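Local coordinates for protein endo-beta-1,4-glucanase (PDB 2JEN) that hydrolyses internal beta-1,4-glucosidic bonds in the backbone of xyloglucan, a polysaccharide of the plant cell wall, at residues 134-139 with 211-216; 154-159 with 217-222. The protein carries 1 engineered substitution. All coordinates share one frame; numbering follows the deposited sequence.

Both contacts are buried and lie behind the glycan cleft of a family 12 beta-sandwich. Strands 131-141 and 154-163 are antiparallel neighbours in the cleft sheet, joined by probable hydrogen bonds such as I138 N to I156 O (2.8 Å), and helix 215-225 takes part in both contacts. Interaction 1 bridges the two sheets: the edge strand 210-214 and the start of the helix meet Y136 and I138 respectively, and the Y136 hydroxyl brings a water into an otherwise apolar interface. Interaction 2 packs the next turns of the helix on the neighbouring strand with carbon alone. In each, the strand's opposite face turns acidic, sulfur-bearing or aromatic side chains to the sugar.

Interaction 1: 134-139 with 211-216; sequences AAYDIW and ANLNIR. With GLC (alpha-D-glucopyranose), chain B.
The hydroxyl of Y136 is where polar chemistry enters this contact: its OH lies 2.6 Å from a water, which in turn donates a weak bond of 2.9 Å to A211 O, while T120 OG1 is a second, weak partner of the hydroxyl. A tyrosine suits the place because its ring packs among apolar side chains (V122, V238, F240) while its hydroxyl reaches a water that links it to the backbone of strand 210-214. On the way the ring passes L213 obliquely, CE2 to CD1 at 4.3 Å. Further along, I138 and I215 reach toward each other tip to tip, their CD1 methyls 3.9 Å apart; chi2 of I138, 118°, is close to eclipsed, which probably costs a little strain, and in this setting CD1 points at I215. N214 is the N-cap of the helix that follows, its OD1 accepting from R216 N at 3.0 Å, from above the carbonyl plane, and also from I118 N, two donors that hold the amide in place.

Across strand 134-139 the sugar-facing side chains are D137 and W139. The D137 carboxylate swings to the glucose because chi1, -156°, sets CG opposite the backbone N; OD2 is 3.2 Å from C5, and CG lies over the rim of the W139 indole face. The indole edge meets the sugar in plane, CH2 to O3 at 3.3 Å. With an alanine at D137 the carboxylate is gone, which is likely to open a gap beside C5 and C6 of the glucose and remove the group packed over the rim of the W139 face. W98 and W197 add edge-to-face contacts to W139. Strand 134-139 runs between strands 154-163 and 234-244 in the cleft sheet, while strand 210-214 edges the other sheet beside strand 118-128 and leads into helix 215-225.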
# COMPACT_ATOMS: atom_id res chain seq x y z
N ALA A 134 -7.22 -14.84 -22.05
CA ALA A 134 -7.50 -15.87 -21.07
C ALA A 134 -7.23 -17.17 -21.80
O ALA A 134 -7.84 -17.42 -22.86
CB ALA A 134 -8.93 -15.81 -20.56
N ALA A 135 -6.31 -17.97 -21.30
CA ALA A 135 -5.79 -19.10 -22.05
C ALA A 135 -5.37 -20.26 -21.17
O ALA A 135 -4.72 -20.04 -20.12
CB ALA A 135 -4.60 -18.67 -22.92
N TYR A 136 -5.67 -21.48 -21.62
CA TYR A 136 -5.01 -22.65 -21.12
C TYR A 136 -3.59 -22.70 -21.64
O TYR A 136 -3.34 -22.31 -22.79
CB TYR A 136 -5.70 -23.93 -21.56
CG TYR A 136 -6.97 -24.23 -20.82
CD1 TYR A 136 -6.95 -24.89 -19.60
CD2 TYR A 136 -8.23 -23.82 -21.31
CE1 TYR A 136 -8.11 -25.14 -18.91
CE2 TYR A 136 -9.39 -24.07 -20.61
CZ TYR A 136 -9.34 -24.75 -19.40
OH TYR A 136 -10.51 -25.03 -18.70
N ASP A 137 -2.70 -23.21 -20.81
CA ASP A 137 -1.30 -23.49 -21.19
C ASP A 137 -1.00 -24.90 -20.74
O ASP A 137 -1.10 -25.22 -19.55
CB ASP A 137 -0.34 -22.49 -20.53
CG ASP A 137 0.98 -22.32 -21.25
OD1 ASP A 137 1.09 -22.51 -22.47
OD2 ASP A 137 1.93 -21.89 -20.60
N ILE A 138 -0.75 -25.78 -21.72
CA ILE A 138 -0.52 -27.19 -21.48
C ILE A 138 0.92 -27.50 -21.84
O ILE A 138 1.36 -27.20 -22.95
CB ILE A 138 -1.49 -28.02 -22.33
CG1 ILE A 138 -2.96 -27.70 -22.02
CG2 ILE A 138 -1.21 -29.53 -22.19
CD1 ILE A 138 -3.76 -27.15 -23.14
N TRP A 139 1.68 -28.05 -20.90
CA TRP A 139 3.09 -28.33 -21.08
C TRP A 139 3.31 -29.81 -21.29
O TRP A 139 2.69 -30.63 -20.61
CB TRP A 139 3.89 -27.89 -19.86
CG TRP A 139 3.95 -26.44 -19.66
CD1 TRP A 139 3.38 -25.71 -18.63
CD2 TRP A 139 4.67 -25.51 -20.47
NE1 TRP A 139 3.71 -24.38 -18.79
CE2 TRP A 139 4.50 -24.24 -19.91
CE3 TRP A 139 5.45 -25.63 -21.62
CZ2 TRP A 139 5.08 -23.12 -20.44
CZ3 TRP A 139 6.03 -24.51 -22.14
CH2 TRP A 139 5.86 -23.27 -21.56
N ALA A 211 -16.08 -22.91 -20.92
CA ALA A 211 -15.81 -24.01 -21.84
C ALA A 211 -15.64 -25.29 -21.08
O ALA A 211 -15.21 -25.33 -19.95
CB ALA A 211 -14.58 -23.74 -22.68
N ASN A 212 -16.02 -26.37 -21.74
CA ASN A 212 -15.83 -27.71 -21.29
C ASN A 212 -15.08 -28.40 -22.41
O ASN A 212 -15.65 -28.63 -23.47
CB ASN A 212 -17.20 -28.34 -21.07
CG ASN A 212 -17.15 -29.52 -20.18
OD1 ASN A 212 -16.38 -30.44 -20.41
ND2 ASN A 212 -17.96 -29.50 -19.14
N LEU A 213 -13.80 -28.68 -22.19
CA LEU A 213 -12.91 -29.20 -23.23
C LEU A 213 -12.25 -30.49 -22.82
O LEU A 213 -12.10 -30.79 -21.64
CB LEU A 213 -11.83 -28.19 -23.55
CG LEU A 213 -12.29 -26.80 -23.97
CD1 LEU A 213 -11.10 -25.86 -24.09
CD2 LEU A 213 -13.11 -26.79 -25.26
N ASN A 214 -11.88 -31.30 -23.81
CA ASN A 214 -11.05 -32.46 -23.58
C ASN A 214 -9.73 -32.21 -24.29
O ASN A 214 -9.69 -32.08 -25.52
CB ASN A 214 -11.71 -33.71 -24.16
CG ASN A 214 -10.95 -34.97 -23.85
OD1 ASN A 214 -9.83 -34.98 -23.37
ND2 ASN A 214 -11.58 -36.11 -24.21
N ILE A 215 -8.66 -32.05 -23.52
CA ILE A 215 -7.35 -31.73 -24.12
C ILE A 215 -6.94 -32.80 -25.15
O ILE A 215 -6.25 -32.50 -26.13
CB ILE A 215 -6.27 -31.52 -23.04
CG1 ILE A 215 -6.64 -30.40 -22.08
CG2 ILE A 215 -4.91 -31.24 -23.66
CD1 ILE A 215 -7.12 -29.17 -22.73
N ARG A 216 -7.40 -34.02 -24.94
CA ARG A 216 -7.09 -35.09 -25.89
C ARG A 216 -7.59 -34.79 -27.29
O ARG A 216 -7.00 -35.26 -28.28
CB ARG A 216 -7.67 -36.41 -25.37
CG ARG A 216 -7.17 -37.64 -26.15
CD ARG A 216 -7.79 -38.92 -25.65
NE ARG A 216 -9.14 -38.98 -26.14
CZ ARG A 216 -9.98 -40.00 -25.93
NH1 ARG A 216 -9.63 -41.01 -25.16
NH2 ARG A 216 -11.19 -39.95 -26.44
C1 GLC B . 3.35 -19.53 -23.96
C2 GLC B . 4.88 -19.54 -23.84
C3 GLC B . 5.25 -20.07 -22.48
C4 GLC B . 4.68 -19.13 -21.43
C5 GLC B . 3.16 -19.14 -21.65
C6 GLC B . 2.35 -18.39 -20.58
O1 GLC B . 2.91 -19.12 -25.22
O2 GLC B . 5.55 -20.38 -24.76
O3 GLC B . 6.67 -20.22 -22.52
O4 GLC B . 4.94 -19.62 -20.13
O5 GLC B . 2.88 -18.64 -22.95
O6 GLC B . 2.79 -17.06 -20.42
O HOH W 1 -12.36 -25.70 -20.44

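Interaction 2: 154-159 with 217-222; sequences DAIMIW and DFTNYL. Engineered in segment 154-159: A155 (natural residue Glu). With GLC (alpha-D-glucopyranose), chain B; GLC (alpha-D-glucopyranose), chain C.
I156 and I158 of the cleft-lining strand pack against F218, T219 and L222 where helix 215-225 packs on the face of the cleft sheet turned away from the glycan, in the family 12 beta-sandwich (jelly roll). The strand and helix segments run 124° apart in direction, with axes 10.6 Å from each other. Packing is tight round I156: its CD1 meets T219 CG2 at 3.5 Å, the two side chains crossing at about a right angle, and reaches L222 CD1 tip to tip at 3.7 Å. Branched aliphatic residues fit this seam because their methyls fill it without asking for polar partners; T219 puts its methyl there, while OG1 makes a weak bond back to R216 O. The helix's other side is more polar and more open to solvent: N220 OD1 accepts from K231 NZ, and Y221 packs on strand 170-177, its OH hydrogen-bonded to E173 OE2. The strand's other face turns M157 and W159 to the chain C glucose, W159 CH2 lying 3.6 Å from O2. F202 and W182 meet F218 edge-to-face; one face of this ring takes I158, whose CD1 stands over its centre, 3.8 Å from the centroid and 6° off the normal, a CH-pi contact.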
# COMPACT_ATOMS: atom_id res chain seq x y z
N ASP A 154 7.10 -28.99 -25.73
CA ASP A 154 5.97 -28.42 -26.42
C ASP A 154 5.05 -27.73 -25.43
O ASP A 154 4.93 -28.14 -24.28
CB ASP A 154 5.12 -29.50 -27.10
CG ASP A 154 5.91 -30.41 -28.03
OD1 ASP A 154 6.50 -31.39 -27.55
OD2 ASP A 154 5.93 -30.14 -29.26
N ALA A 155 4.40 -26.69 -25.93
CA ALA A 155 3.33 -25.99 -25.27
C ALA A 155 2.12 -25.97 -26.18
O ALA A 155 2.26 -25.69 -27.39
CB ALA A 155 3.71 -24.57 -24.93
N ILE A 156 0.93 -26.21 -25.61
CA ILE A 156 -0.32 -26.01 -26.30
C ILE A 156 -1.10 -24.93 -25.55
O ILE A 156 -1.23 -25.02 -24.34
CB ILE A 156 -1.13 -27.30 -26.36
CG1 ILE A 156 -0.35 -28.39 -27.08
CG2 ILE A 156 -2.51 -27.05 -26.96
CD1 ILE A 156 -1.04 -29.79 -26.92
N MET A 157 -1.55 -23.92 -26.26
CA MET A 157 -2.36 -22.87 -25.67
C MET A 157 -3.76 -22.90 -26.27
O MET A 157 -3.94 -23.11 -27.48
CB MET A 157 -1.75 -21.51 -25.95
CG MET A 157 -0.34 -21.37 -25.53
SD MET A 157 0.15 -19.65 -25.44
CE MET A 157 -0.55 -19.17 -23.84
N ILE A 158 -4.76 -22.67 -25.44
CA ILE A 158 -6.15 -22.63 -25.86
C ILE A 158 -6.73 -21.35 -25.33
O ILE A 158 -7.02 -21.26 -24.12
CB ILE A 158 -6.94 -23.88 -25.44
CG1 ILE A 158 -6.24 -25.18 -25.86
CG2 ILE A 158 -8.38 -23.79 -25.98
CD1 ILE A 158 -6.87 -26.44 -25.39
N TRP A 159 -6.89 -20.37 -26.19
CA TRP A 159 -7.33 -19.04 -25.79
C TRP A 159 -8.85 -18.92 -25.87
O TRP A 159 -9.45 -19.04 -26.95
CB TRP A 159 -6.73 -17.92 -26.65
CG TRP A 159 -5.24 -17.81 -26.71
CD1 TRP A 159 -4.30 -18.79 -26.56
CD2 TRP A 159 -4.54 -16.62 -27.05
NE1 TRP A 159 -3.04 -18.26 -26.75
CE2 TRP A 159 -3.17 -16.93 -27.06
CE3 TRP A 159 -4.94 -15.33 -27.35
CZ2 TRP A 159 -2.19 -15.98 -27.36
CZ3 TRP A 159 -3.95 -14.38 -27.64
CH2 TRP A 159 -2.59 -14.73 -27.65
N ASP A 217 -8.68 -34.06 -27.42
CA ASP A 217 -9.15 -33.68 -28.76
C ASP A 217 -8.09 -32.83 -29.48
O ASP A 217 -7.94 -32.90 -30.71
CB ASP A 217 -10.44 -32.88 -28.68
CG ASP A 217 -11.63 -33.64 -28.12
OD1 ASP A 217 -11.58 -34.88 -28.07
OD2 ASP A 217 -12.66 -32.96 -27.85
N PHE A 218 -7.43 -31.95 -28.73
CA PHE A 218 -6.43 -31.05 -29.29
C PHE A 218 -5.11 -31.78 -29.57
O PHE A 218 -4.50 -31.60 -30.64
CB PHE A 218 -6.23 -29.85 -28.34
CG PHE A 218 -7.45 -29.01 -28.23
CD1 PHE A 218 -8.49 -29.38 -27.39
CD2 PHE A 218 -7.61 -27.86 -29.02
CE1 PHE A 218 -9.66 -28.63 -27.34
CE2 PHE A 218 -8.75 -27.12 -28.96
CZ PHE A 218 -9.79 -27.50 -28.09
N THR A 219 -4.66 -32.62 -28.65
CA THR A 219 -3.43 -33.38 -28.90
C THR A 219 -3.64 -34.40 -30.04
O THR A 219 -2.72 -34.62 -30.80
CB THR A 219 -2.90 -34.04 -27.62
OG1 THR A 219 -3.89 -34.92 -27.04
CG2 THR A 219 -2.50 -32.98 -26.59
N ASN A 220 -4.83 -35.00 -30.13
CA ASN A 220 -5.11 -35.89 -31.29
C ASN A 220 -5.06 -35.14 -32.61
O ASN A 220 -4.56 -35.66 -33.61
CB ASN A 220 -6.46 -36.56 -31.13
CG ASN A 220 -6.42 -37.78 -30.23
OD1 ASN A 220 -5.34 -38.27 -29.84
ND2 ASN A 220 -7.62 -38.28 -29.90
N TYR A 221 -5.58 -33.92 -32.65
CA TYR A 221 -5.46 -33.10 -33.88
C TYR A 221 -4.00 -32.89 -34.19
O TYR A 221 -3.57 -33.12 -35.31
CB TYR A 221 -6.23 -31.79 -33.75
CG TYR A 221 -5.83 -30.71 -34.72
CD1 TYR A 221 -6.35 -30.69 -36.02
CD2 TYR A 221 -4.92 -29.71 -34.38
CE1 TYR A 221 -6.04 -29.64 -36.89
CE2 TYR A 221 -4.61 -28.70 -35.23
CZ TYR A 221 -5.14 -28.67 -36.49
OH TYR A 221 -4.79 -27.64 -37.31
N LEU A 222 -3.20 -32.48 -33.23
CA LEU A 222 -1.80 -32.20 -33.51
C LEU A 222 -1.01 -33.45 -33.92
O LEU A 222 -0.15 -33.38 -34.79
CB LEU A 222 -1.17 -31.51 -32.29
CG LEU A 222 -1.68 -30.12 -31.95
CD1 LEU A 222 -1.12 -29.69 -30.58
CD2 LEU A 222 -1.34 -29.11 -33.03
C1 GLC B . 3.35 -19.53 -23.96
C2 GLC B . 4.88 -19.54 -23.84
C3 GLC B . 5.25 -20.07 -22.48
C4 GLC B . 4.68 -19.13 -21.43
C5 GLC B . 3.16 -19.14 -21.65
C6 GLC B . 2.35 -18.39 -20.58
O1 GLC B . 2.91 -19.12 -25.22
O2 GLC B . 5.55 -20.38 -24.76
O3 GLC B . 6.67 -20.22 -22.52
O4 GLC B . 4.94 -19.62 -20.13
O5 GLC B . 2.88 -18.64 -22.95
O6 GLC B . 2.79 -17.06 -20.42
C1 GLC C . 3.32 -13.95 -27.75
C2 GLC C . 2.11 -14.81 -27.43
C3 GLC C . 2.22 -15.45 -26.07
C4 GLC C . 3.58 -16.11 -25.84
C5 GLC C . 4.69 -15.14 -26.28
C6 GLC C . 6.06 -15.81 -26.19
O2 GLC C . 0.96 -14.00 -27.45
O3 GLC C . 1.22 -16.42 -25.95
O4 GLC C . 3.71 -16.51 -24.47
O5 GLC C . 4.49 -14.76 -27.62
O6 GLC C . 7.08 -14.81 -26.27